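Local coordinates for long-chain-fatty-acid--CoA ligase FadD13 (PDB 5ZRN), which belongs to the AMP-binding enzyme family of the ANL clan, as one of the mycobacterial fatty-acyl-CoA ligases, at residues 350-355 / 377-382; 184-189 / 329-334; 60-65 / 108-113. All coordinates share one frame; numbering follows the deposited sequence.

Contact 1 (350-355 / 377-382); sequences EVVIKS and WFRTGD. With JSA (5'-O-{[(1R)-1-hydroxydodecyl]sulfamoyl}adenosine), chain C.
E350 and R379 meet across two antiparallel strands through a salt bridge. The glutamate side chain runs extended, with CG anti to the backbone N (chi1 165°), and this carries its carboxylate across to the other strand. There E350 OE1 accepts from R379 NE at 2.8 Å, on the syn side but tilted out of the carboxylate plane, and R379 NH2 adds a weaker, longer bond to the same oxygen. The carboxylate and guanidinium planes stand almost perpendicular (88°). The other oxygen, E350 OE2, lies 2.6 Å from the backbone N of G381, a weak, bent bond at the corner the chain turns at G381. In the antiparallel sheet, strand 350-355 runs between 377-380 and 332-337; I353 and F378 form a hydrogen-bonded pair, V352 and R379 a non-hydrogen-bonded one.

V351 O is gripped twice, by the backbone N of T380 and by T380 OG1 at 2.7 Å. Sitting between its own backbone N and carbonyl carbon (chi1 68°), T380 OG1 also accepts from D382 N at 3.0 Å, closing an ST turn. T380 CG2 meanwhile touches I353 CD1 at 3.7 Å. Farther along, K354 lays CB over the face of the W377 six-membered ring, 3.5 Å from its centroid, a CH-pi contact, while V352 CG2 comes obliquely to W377 CE3 at 3.5 Å.

Beyond the turn D382 faces 5'-O-{[(1R)-1-hydroxydodecyl]sulfamoyl}adenosine: ligand O2' donates to D382 OD1 at 3.1 Å, and O3' bonds to OD2 at a doubtfully short distance. R397 and Y301 also hold this carboxylate.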
loop_
_atom_site.group_PDB
_atom_site.type_symbol
_atom_site.label_atom_id
_atom_site.label_comp_id
_atom_site.label_asym_id
_atom_site.label_seq_id
_atom_site.Cartn_x
_atom_site.Cartn_y
_atom_site.Cartn_z
ATOM N N GLU A 350 2.299 7.129 24.736
ATOM C CA GLU A 350 1.944 6.265 23.624
ATOM C C GLU A 350 1.554 7.132 22.428
ATOM O O GLU A 350 0.645 7.961 22.514
ATOM C CB GLU A 350 0.772 5.343 23.990
ATOM C CG GLU A 350 0.146 4.703 22.758
ATOM C CD GLU A 350 -0.936 3.698 23.072
ATOM O OE1 GLU A 350 -1.711 3.919 24.031
ATOM O OE2 GLU A 350 -1.020 2.694 22.332
ATOM N N VAL A 351 2.261 6.945 21.321
ATOM C CA VAL A 351 1.976 7.685 20.104
ATOM C C VAL A 351 0.520 7.430 19.700
ATOM O O VAL A 351 0.097 6.282 19.585
ATOM C CB VAL A 351 2.909 7.226 18.954
ATOM C CG1 VAL A 351 2.533 7.910 17.657
ATOM C CG2 VAL A 351 4.352 7.538 19.306
ATOM N N VAL A 352 -0.243 8.506 19.531
ATOM C CA VAL A 352 -1.634 8.413 19.105
ATOM C C VAL A 352 -1.769 9.191 17.805
ATOM O O VAL A 352 -0.995 10.110 17.536
ATOM C CB VAL A 352 -2.634 9.012 20.132
ATOM C CG1 VAL A 352 -2.794 8.069 21.313
ATOM C CG2 VAL A 352 -2.171 10.388 20.587
ATOM N N ILE A 353 -2.760 8.818 17.001
ATOM C CA ILE A 353 -2.993 9.460 15.720
ATOM C C ILE A 353 -4.462 9.843 15.537
ATOM O O ILE A 353 -5.361 9.094 15.921
ATOM C CB ILE A 353 -2.591 8.516 14.575
ATOM C CG1 ILE A 353 -1.097 8.220 14.654
ATOM C CG2 ILE A 353 -2.981 9.122 13.235
ATOM C CD1 ILE A 353 -0.641 7.132 13.726
ATOM N N LYS A 354 -4.697 11.015 14.959
ATOM C CA LYS A 354 -6.055 11.470 14.686
ATOM C C LYS A 354 -6.032 12.018 13.271
ATOM O O LYS A 354 -5.455 13.079 13.018
ATOM C CB LYS A 354 -6.469 12.559 15.668
ATOM C CG LYS A 354 -7.930 12.922 15.578
ATOM C CD LYS A 354 -8.285 14.028 16.558
ATOM C CE LYS A 354 -9.683 14.549 16.301
ATOM N NZ LYS A 354 -9.925 15.838 17.007
ATOM N N SER A 355 -6.643 11.280 12.350
ATOM C CA SER A 355 -6.671 11.658 10.942
ATOM C C SER A 355 -7.747 10.856 10.219
ATOM O O SER A 355 -8.242 9.865 10.750
ATOM C CB SER A 355 -5.296 11.376 10.320
ATOM O OG SER A 355 -5.318 11.431 8.899
ATOM N N TRP A 377 -8.984 9.508 18.952
ATOM C CA TRP A 377 -7.562 9.228 18.752
ATOM C C TRP A 377 -7.245 7.737 18.733
ATOM O O TRP A 377 -7.684 6.980 19.608
ATOM C CB TRP A 377 -6.711 9.890 19.847
ATOM C CG TRP A 377 -6.652 11.400 19.802
ATOM C CD1 TRP A 377 -7.536 12.280 20.364
ATOM C CD2 TRP A 377 -5.629 12.198 19.192
ATOM N NE1 TRP A 377 -7.122 13.574 20.147
ATOM C CE2 TRP A 377 -5.954 13.551 19.431
ATOM C CE3 TRP A 377 -4.465 11.899 18.470
ATOM C CZ2 TRP A 377 -5.155 14.604 18.972
ATOM C CZ3 TRP A 377 -3.671 12.946 18.015
ATOM C CH2 TRP A 377 -4.020 14.283 18.269
ATOM N N PHE A 378 -6.463 7.325 17.739
ATOM C CA PHE A 378 -6.061 5.933 17.595
ATOM C C PHE A 378 -4.751 5.663 18.317
ATOM O O PHE A 378 -3.738 6.300 18.040
ATOM C CB PHE A 378 -5.875 5.575 16.127
ATOM C CG PHE A 378 -5.241 4.232 15.915
ATOM C CD1 PHE A 378 -6.008 3.075 15.938
ATOM C CD2 PHE A 378 -3.870 4.125 15.703
ATOM C CE1 PHE A 378 -5.420 1.833 15.748
ATOM C CE2 PHE A 378 -3.272 2.892 15.513
ATOM C CZ PHE A 378 -4.049 1.746 15.534
ATOM N N ARG A 379 -4.774 4.697 19.225
ATOM C CA ARG A 379 -3.591 4.327 19.989
ATOM C C ARG A 379 -2.761 3.323 19.192
ATOM O O ARG A 379 -3.190 2.197 18.951
ATOM C CB ARG A 379 -4.031 3.743 21.326
ATOM C CG ARG A 379 -4.901 4.713 22.111
ATOM C CD ARG A 379 -5.492 4.084 23.347
ATOM N NE ARG A 379 -4.476 3.445 24.172
ATOM C CZ ARG A 379 -4.721 2.877 25.349
ATOM N NH1 ARG A 379 -5.953 2.872 25.840
ATOM N NH2 ARG A 379 -3.733 2.305 26.028
ATOM N N THR A 380 -1.568 3.743 18.782
ATOM C CA THR A 380 -0.684 2.904 17.978
ATOM C C THR A 380 -0.029 1.759 18.735
ATOM O O THR A 380 0.401 0.776 18.129
ATOM C CB THR A 380 0.451 3.724 17.374
ATOM O OG1 THR A 380 1.324 4.155 18.424
ATOM C CG2 THR A 380 -0.097 4.934 16.640
ATOM N N GLY A 381 0.055 1.896 20.055
ATOM C CA GLY A 381 0.696 0.873 20.853
ATOM C C GLY A 381 2.199 1.098 20.871
ATOM O O GLY A 381 2.948 0.276 21.402
ATOM N N ASP A 382 2.642 2.210 20.281
ATOM C CA ASP A 382 4.065 2.554 20.242
ATOM C C ASP A 382 4.400 3.673 21.218
ATOM O O ASP A 382 3.706 4.687 21.287
ATOM C CB ASP A 382 4.493 2.986 18.837
ATOM C CG ASP A 382 4.522 1.836 17.857
ATOM O OD1 ASP A 382 5.043 0.760 18.218
ATOM O OD2 ASP A 382 4.033 2.013 16.723
HETATM C C4 JSA C . 8.521 2.125 12.733
HETATM C C5 JSA C . 8.662 3.014 11.677
HETATM C C6 JSA C . 9.705 3.931 11.724
HETATM N N9 JSA C . 7.479 1.347 12.454
HETATM C C2 JSA C . 10.359 3.066 13.770
HETATM C C12 JSA C . 3.183 10.676 3.674
HETATM C C11 JSA C . 4.150 9.533 3.363
HETATM C C10 JSA C . 4.218 8.547 4.530
HETATM C "C9'" JSA C . 5.179 7.393 4.236
HETATM C "C8'" JSA C . 5.159 6.380 5.381
HETATM C "C7'" JSA C . 6.039 5.163 5.092
HETATM C "C6'" JSA C . 5.866 4.118 6.196
HETATM C "C5'" JSA C . 6.714 2.870 5.948
HETATM C "C4'" JSA C . 6.456 1.830 7.040
HETATM C "C3'" JSA C . 5.001 1.359 7.004
HETATM C "C2'" JSA C . 4.637 0.544 8.246
HETATM C "C1'" JSA C . 3.170 0.117 8.173
HETATM O O1 JSA C . 3.030 -0.897 7.174
HETATM N N8 JSA C . 2.704 -0.398 9.469
HETATM S S1 JSA C . 3.323 -1.867 9.811
HETATM O O2P JSA C . 4.353 -2.231 8.784
HETATM O O1P JSA C . 2.219 -2.882 9.801
HETATM O "O5'" JSA C . 3.927 -1.828 11.106
HETATM C C5A JSA C . 3.758 -0.668 11.925
HETATM C C4A JSA C . 4.841 -0.584 13.002
HETATM O "O4'" JSA C . 6.159 -0.592 12.429
HETATM C C3A JSA C . 4.764 0.741 13.759
HETATM O "O3'" JSA C . 3.743 0.650 14.757
HETATM C C2A JSA C . 6.132 0.685 14.434
HETATM O "O2'" JSA C . 6.119 -0.299 15.472
HETATM C C1A JSA C . 7.008 0.208 13.273
HETATM C C8 JSA C . 6.981 1.733 11.281
HETATM N N7 JSA C . 7.698 2.747 10.801
HETATM N N3 JSA C . 9.381 2.178 13.760
HETATM N N1 JSA C . 10.528 3.925 12.781
HETATM N N6 JSA C . 9.893 4.797 10.732
#

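Contact 2 (184-189 / 329-334). With JSA (5'-O-{[(1R)-1-hydroxydodecyl]sulfamoyl}adenosine), chain C.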
loop_
_atom_site.group_PDB
_atom_site.type_symbol
_atom_site.label_atom_id
_atom_site.label_comp_id
_atom_site.label_asym_id
_atom_site.label_seq_id
_atom_site.Cartn_x
_atom_site.Cartn_y
_atom_site.Cartn_z
ATOM N N ALA A 184 -5.475 9.121 2.749
ATOM C CA ALA A 184 -4.078 8.724 2.870
ATOM C C ALA A 184 -3.269 9.073 1.612
ATOM O O ALA A 184 -2.232 9.741 1.697
ATOM C CB ALA A 184 -3.983 7.230 3.151
ATOM N N ALA A 185 -3.740 8.610 0.460
ATOM C CA ALA A 185 -3.066 8.870 -0.805
ATOM C C ALA A 185 -3.001 10.378 -1.031
ATOM O O ALA A 185 -2.069 10.893 -1.663
ATOM C CB ALA A 185 -3.819 8.189 -1.959
ATOM N N SER A 186 -4.008 11.071 -0.508
ATOM C CA SER A 186 -4.100 12.517 -0.631
ATOM C C SER A 186 -3.021 13.143 0.259
ATOM O O SER A 186 -2.341 14.101 -0.129
ATOM C CB SER A 186 -5.493 12.978 -0.201
ATOM O OG SER A 186 -5.805 14.228 -0.781
ATOM N N SER A 187 -2.866 12.580 1.452
ATOM C CA SER A 187 -1.859 13.048 2.389
ATOM C C SER A 187 -0.454 12.931 1.785
ATOM O O SER A 187 0.345 13.861 1.861
ATOM C CB SER A 187 -1.924 12.228 3.671
ATOM O OG SER A 187 -0.860 12.597 4.515
ATOM N N TRP A 188 -0.172 11.777 1.187
ATOM C CA TRP A 188 1.113 11.500 0.552
ATOM C C TRP A 188 1.385 12.445 -0.618
ATOM O O TRP A 188 2.457 13.040 -0.712
ATOM C CB TRP A 188 1.140 10.059 0.032
ATOM C CG TRP A 188 1.393 8.998 1.067
ATOM C CD1 TRP A 188 0.805 8.881 2.294
ATOM C CD2 TRP A 188 2.272 7.876 0.937
ATOM N NE1 TRP A 188 1.264 7.758 2.936
ATOM C CE2 TRP A 188 2.166 7.121 2.127
ATOM C CE3 TRP A 188 3.140 7.432 -0.072
ATOM C CZ2 TRP A 188 2.897 5.943 2.337
ATOM C CZ3 TRP A 188 3.865 6.259 0.137
ATOM C CH2 TRP A 188 3.737 5.530 1.334
ATOM N N ALA A 189 0.411 12.564 -1.516
ATOM C CA ALA A 189 0.542 13.419 -2.692
ATOM C C ALA A 189 0.690 14.887 -2.308
ATOM O O ALA A 189 1.235 15.683 -3.071
ATOM C CB ALA A 189 -0.672 13.236 -3.617
ATOM N N THR A 329 2.296 14.552 8.894
ATOM C CA THR A 329 2.148 14.921 7.495
ATOM C C THR A 329 0.820 15.645 7.275
ATOM O O THR A 329 0.037 15.827 8.211
ATOM C CB THR A 329 2.224 13.668 6.611
ATOM O OG1 THR A 329 1.259 12.707 7.052
ATOM C CG2 THR A 329 3.614 13.042 6.708
ATOM N N MET A 330 0.574 16.086 6.049
ATOM C CA MET A 330 -0.673 16.785 5.762
ATOM C C MET A 330 -1.893 15.918 6.112
ATOM O O MET A 330 -1.860 14.691 5.964
ATOM C CB MET A 330 -0.741 17.176 4.281
ATOM C CG MET A 330 0.257 18.242 3.848
ATOM S SD MET A 330 0.198 19.734 4.893
ATOM C CE MET A 330 -1.469 20.415 4.518
ATOM N N PHE A 331 -2.953 16.555 6.606
ATOM C CA PHE A 331 -4.194 15.846 6.918
ATOM C C PHE A 331 -4.110 14.877 8.087
ATOM O O PHE A 331 -4.978 14.027 8.260
ATOM C CB PHE A 331 -4.657 15.083 5.678
ATOM C CG PHE A 331 -4.723 15.924 4.447
ATOM C CD1 PHE A 331 -4.411 15.384 3.207
ATOM C CD2 PHE A 331 -5.090 17.265 4.526
ATOM C CE1 PHE A 331 -4.458 16.168 2.057
ATOM C CE2 PHE A 331 -5.142 18.063 3.378
ATOM C CZ PHE A 331 -4.824 17.511 2.141
ATOM N N THR A 332 -3.077 14.997 8.901
ATOM C CA THR A 332 -2.960 14.082 10.016
ATOM C C THR A 332 -2.274 14.694 11.234
ATOM O O THR A 332 -1.301 15.444 11.122
ATOM C CB THR A 332 -2.256 12.761 9.556
ATOM O OG1 THR A 332 -1.466 12.222 10.619
ATOM C CG2 THR A 332 -1.395 13.007 8.346
ATOM N N ASP A 333 -2.829 14.386 12.402
ATOM C CA ASP A 333 -2.316 14.883 13.665
ATOM C C ASP A 333 -1.743 13.733 14.477
ATOM O O ASP A 333 -2.310 12.635 14.510
ATOM C CB ASP A 333 -3.439 15.561 14.453
ATOM C CG ASP A 333 -3.842 16.891 13.861
ATOM O OD1 ASP A 333 -4.955 17.360 14.167
ATOM O OD2 ASP A 333 -3.047 17.477 13.097
ATOM N N VAL A 334 -0.619 13.994 15.133
ATOM C CA VAL A 334 0.048 12.993 15.952
ATOM C C VAL A 334 0.409 13.590 17.313
ATOM O O VAL A 334 0.839 14.736 17.397
ATOM C CB VAL A 334 1.337 12.493 15.251
ATOM C CG1 VAL A 334 2.026 11.454 16.106
ATOM C CG2 VAL A 334 0.994 11.915 13.896
HETATM C C4 JSA C . 8.521 2.125 12.733
HETATM C C5 JSA C . 8.662 3.014 11.677
HETATM C C6 JSA C . 9.705 3.931 11.724
HETATM N N9 JSA C . 7.479 1.347 12.454
HETATM C C2 JSA C . 10.359 3.066 13.770
HETATM C C12 JSA C . 3.183 10.676 3.674
HETATM C C11 JSA C . 4.150 9.533 3.363
HETATM C C10 JSA C . 4.218 8.547 4.530
HETATM C "C9'" JSA C . 5.179 7.393 4.236
HETATM C "C8'" JSA C . 5.159 6.380 5.381
HETATM C "C7'" JSA C . 6.039 5.163 5.092
HETATM C "C6'" JSA C . 5.866 4.118 6.196
HETATM C "C5'" JSA C . 6.714 2.870 5.948
HETATM C "C4'" JSA C . 6.456 1.830 7.040
HETATM C "C3'" JSA C . 5.001 1.359 7.004
HETATM C "C2'" JSA C . 4.637 0.544 8.246
HETATM C "C1'" JSA C . 3.170 0.117 8.173
HETATM O O1 JSA C . 3.030 -0.897 7.174
HETATM N N8 JSA C . 2.704 -0.398 9.469
HETATM S S1 JSA C . 3.323 -1.867 9.811
HETATM O O2P JSA C . 4.353 -2.231 8.784
HETATM O O1P JSA C . 2.219 -2.882 9.801
HETATM O "O5'" JSA C . 3.927 -1.828 11.106
HETATM C C5A JSA C . 3.758 -0.668 11.925
HETATM C C4A JSA C . 4.841 -0.584 13.002
HETATM O "O4'" JSA C . 6.159 -0.592 12.429
HETATM C C3A JSA C . 4.764 0.741 13.759
HETATM O "O3'" JSA C . 3.743 0.650 14.757
HETATM C C2A JSA C . 6.132 0.685 14.434
HETATM O "O2'" JSA C . 6.119 -0.299 15.472
HETATM C C1A JSA C . 7.008 0.208 13.273
HETATM C C8 JSA C . 6.981 1.733 11.281
HETATM N N7 JSA C . 7.698 2.747 10.801
HETATM N N3 JSA C . 9.381 2.178 13.760
HETATM N N1 JSA C . 10.528 3.925 12.781
HETATM N N6 JSA C . 9.893 4.797 10.732
#
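S187 supplies the hydrogen bond between the two segments: its OG donates to M330 O at 2.7 Å, 17° out of the carbonyl plane. S187 OG stands anti to its own backbone N (chi1 174°), which turns it out to the type II turn T329-T332. T191, farther along helix 178-191, binds M330 N, so both polar atoms of the M330 backbone are held by helix hydroxyls. T329 OG1 is itself bonded to G310 O.

Van der Waals contact comes from F331, the third residue of the turn. F331 CE1 comes edge-on to S186 O at 3.7 Å, and F331 CD1 reaches S187 CA at 3.6 Å, obliquely. M330 CB lies over one face of this same ring.

A third set of contacts is apolar, with 5'-O-{[(1R)-1-hydroxydodecyl]sulfamoyl}adenosine. W188, whose CB points away from 329-334, spreads an indole face along the end of the ligand chain, W188 CD1 lying 3.3 Å from C12. T329 CG2 approaches the same C12 at 3.9 Å. One hydroxyl-to-carbonyl bond thus ties helix to turn beside W188 and T329, two of the pocket residues; polar tie and apolar lining come from neighbouring residues, with T329 turning OG1 to G310 O and CG2 to the ligand.

Contact 3 (60-65 / 108-113)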
loop_
_atom_site.group_PDB
_atom_site.type_symbol
_atom_site.label_atom_id
_atom_site.label_comp_id
_atom_site.label_asym_id
_atom_site.label_seq_id
_atom_site.Cartn_x
_atom_site.Cartn_y
_atom_site.Cartn_z
ATOM N N LEU A 60 -4.286 -13.199 -4.051
ATOM C CA LEU A 60 -3.045 -13.906 -3.703
ATOM C C LEU A 60 -2.238 -13.996 -5.007
ATOM O O LEU A 60 -2.323 -14.991 -5.736
ATOM C CB LEU A 60 -3.369 -15.329 -3.234
ATOM C CG LEU A 60 -2.727 -15.923 -1.976
ATOM C CD1 LEU A 60 -2.752 -17.432 -2.089
ATOM C CD2 LEU A 60 -1.313 -15.451 -1.811
ATOM N N MET A 61 -1.456 -12.965 -5.306
ATOM C CA MET A 61 -0.712 -12.961 -6.564
ATOM C C MET A 61 0.463 -11.999 -6.564
ATOM O O MET A 61 0.503 -11.063 -5.775
ATOM C CB MET A 61 -1.670 -12.593 -7.701
ATOM C CG MET A 61 -2.401 -11.273 -7.464
ATOM S SD MET A 61 -3.505 -10.866 -8.819
ATOM C CE MET A 61 -4.951 -11.817 -8.384
ATOM N N PRO A 62 1.438 -12.216 -7.461
ATOM C CA PRO A 62 2.590 -11.311 -7.505
ATOM C C PRO A 62 2.109 -9.949 -7.989
ATOM O O PRO A 62 1.011 -9.840 -8.544
ATOM C CB PRO A 62 3.509 -11.978 -8.518
ATOM C CG PRO A 62 2.538 -12.553 -9.494
ATOM C CD PRO A 62 1.485 -13.171 -8.585
ATOM N N ASN A 63 2.914 -8.916 -7.762
ATOM C CA ASN A 63 2.549 -7.587 -8.214
ATOM C C ASN A 63 2.320 -7.729 -9.703
ATOM O O ASN A 63 3.042 -8.455 -10.385
ATOM C CB ASN A 63 3.685 -6.596 -7.952
ATOM C CG ASN A 63 3.940 -6.383 -6.476
ATOM O OD1 ASN A 63 3.453 -7.139 -5.636
ATOM N ND2 ASN A 63 4.716 -5.358 -6.152
ATOM N N SER A 64 1.307 -7.047 -10.207
ATOM C CA SER A 64 0.999 -7.117 -11.620
ATOM C C SER A 64 -0.078 -6.099 -11.924
ATOM O O SER A 64 -0.694 -5.546 -11.006
ATOM C CB SER A 64 0.491 -8.512 -11.973
ATOM O OG SER A 64 -0.660 -8.819 -11.209
ATOM N N VAL A 65 -0.300 -5.848 -13.211
ATOM C CA VAL A 65 -1.331 -4.914 -13.609
ATOM C C VAL A 65 -2.682 -5.540 -13.220
ATOM O O VAL A 65 -3.613 -4.829 -12.835
ATOM C CB VAL A 65 -1.280 -4.635 -15.140
ATOM C CG1 VAL A 65 -1.893 -5.786 -15.914
ATOM C CG2 VAL A 65 -1.996 -3.332 -15.451
ATOM N N GLY A 108 -2.351 -16.220 -8.356
ATOM C CA GLY A 108 -1.392 -16.376 -9.431
ATOM C C GLY A 108 -0.788 -17.767 -9.444
ATOM O O GLY A 108 -0.885 -18.515 -8.463
ATOM N N ALA A 109 -0.155 -18.109 -10.559
ATOM C CA ALA A 109 0.464 -19.418 -10.721
ATOM C C ALA A 109 1.461 -19.734 -9.605
ATOM O O ALA A 109 1.544 -20.874 -9.141
ATOM C CB ALA A 109 1.138 -19.503 -12.085
ATOM N N PRO A 110 2.232 -18.730 -9.153
ATOM C CA PRO A 110 3.186 -19.034 -8.082
ATOM C C PRO A 110 2.501 -19.473 -6.789
ATOM O O PRO A 110 3.121 -20.125 -5.949
ATOM C CB PRO A 110 3.952 -17.721 -7.912
ATOM C CG PRO A 110 3.904 -17.115 -9.294
ATOM C CD PRO A 110 2.466 -17.383 -9.703
ATOM N N SER A 111 1.227 -19.121 -6.627
ATOM C CA SER A 111 0.490 -19.486 -5.414
ATOM C C SER A 111 -0.371 -20.739 -5.564
ATOM O O SER A 111 -1.005 -21.183 -4.602
ATOM C CB SER A 111 -0.391 -18.317 -4.951
ATOM O OG SER A 111 0.379 -17.245 -4.426
ATOM N N ALA A 112 -0.388 -21.320 -6.761
ATOM C CA ALA A 112 -1.186 -22.521 -7.009
ATOM C C ALA A 112 -0.986 -23.601 -5.943
ATOM O O ALA A 112 -1.951 -24.100 -5.371
ATOM C CB ALA A 112 -0.881 -23.089 -8.407
ATOM N N PRO A 113 0.267 -23.975 -5.653
ATOM C CA PRO A 113 0.470 -25.009 -4.635
ATOM C C PRO A 113 -0.153 -24.670 -3.283
ATOM O O PRO A 113 -0.560 -25.553 -2.543
ATOM C CB PRO A 113 1.993 -25.140 -4.575
ATOM C CG PRO A 113 2.468 -23.795 -5.020
ATOM C CD PRO A 113 1.557 -23.495 -6.170
#
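At the C-terminal ends of strands 56-60 and 104-107, neighbours in a four-stranded parallel alpha/beta sheet, L60 and G108 continue the pairing one step past the second strand. G108 N donates to L60 O at 2.9 Å, so the sheet's hydrogen bonding reaches into the loop just before helix 112-120. After this bond the chains part: 60-65 runs on toward helix 65-77, while 108-113 curls at once into a short 3-10 segment.

G108 serves both directions, since its carbonyl O accepts from S111 N at 2.9 Å to set that first turn. Lacking a side chain, it lets the other loop come near: M61 CB is 3.7 Å from G108 N, and P62 CD lies 4.4 Å from G108 CA. The P62 and P110 rings approach more loosely, CD to CD at 4.5 Å.

The tighter side-chain contact joins L60 and S111. With its CB directed toward the 3-10 segment, L60 sets CD1 3.8 Å from S111 CB and CD2 3.6 Å from S111 OG; both methyls pack on the serine, CD2 nearest its hydroxyl. S111 OG stands beside its own backbone N (chi1 -71°), and T86 packs on both residues. On the other loop S64 occupies the N-cap position of helix 65-77, its OG bonding F67 N, and N63 is bound through its side-chain amide to L204 and M206.

Between 60-65 and 108-113 there is thus one hydrogen bond, backbone to backbone, with light van der Waals cover, and no charged group takes part.

Contacts 1 and 2 adjoin, their centres 15 Å apart, and both reach one antiparallel sheet in which strands 350-355 and 332-337 are neighbours; S355 OG probably bonds F331 O between them. Both also touch the ligand, contact 1 at the ribose hydroxyls and contact 2 at the far end of the alkyl chain. Contact 3 lies on the opposite side of the chain's centre, about 24 Å from contact 1 and 13 Å from contact 2 by nearest atoms, at the C-terminal end of strands of a separate parallel sheet. Contact 1 is mostly buried and mixes strand pairing with a salt bridge; contacts 2 and 3 are partly buried, each with one hydrogen bond across, from a hydroxyl in 2 and a backbone N in 3.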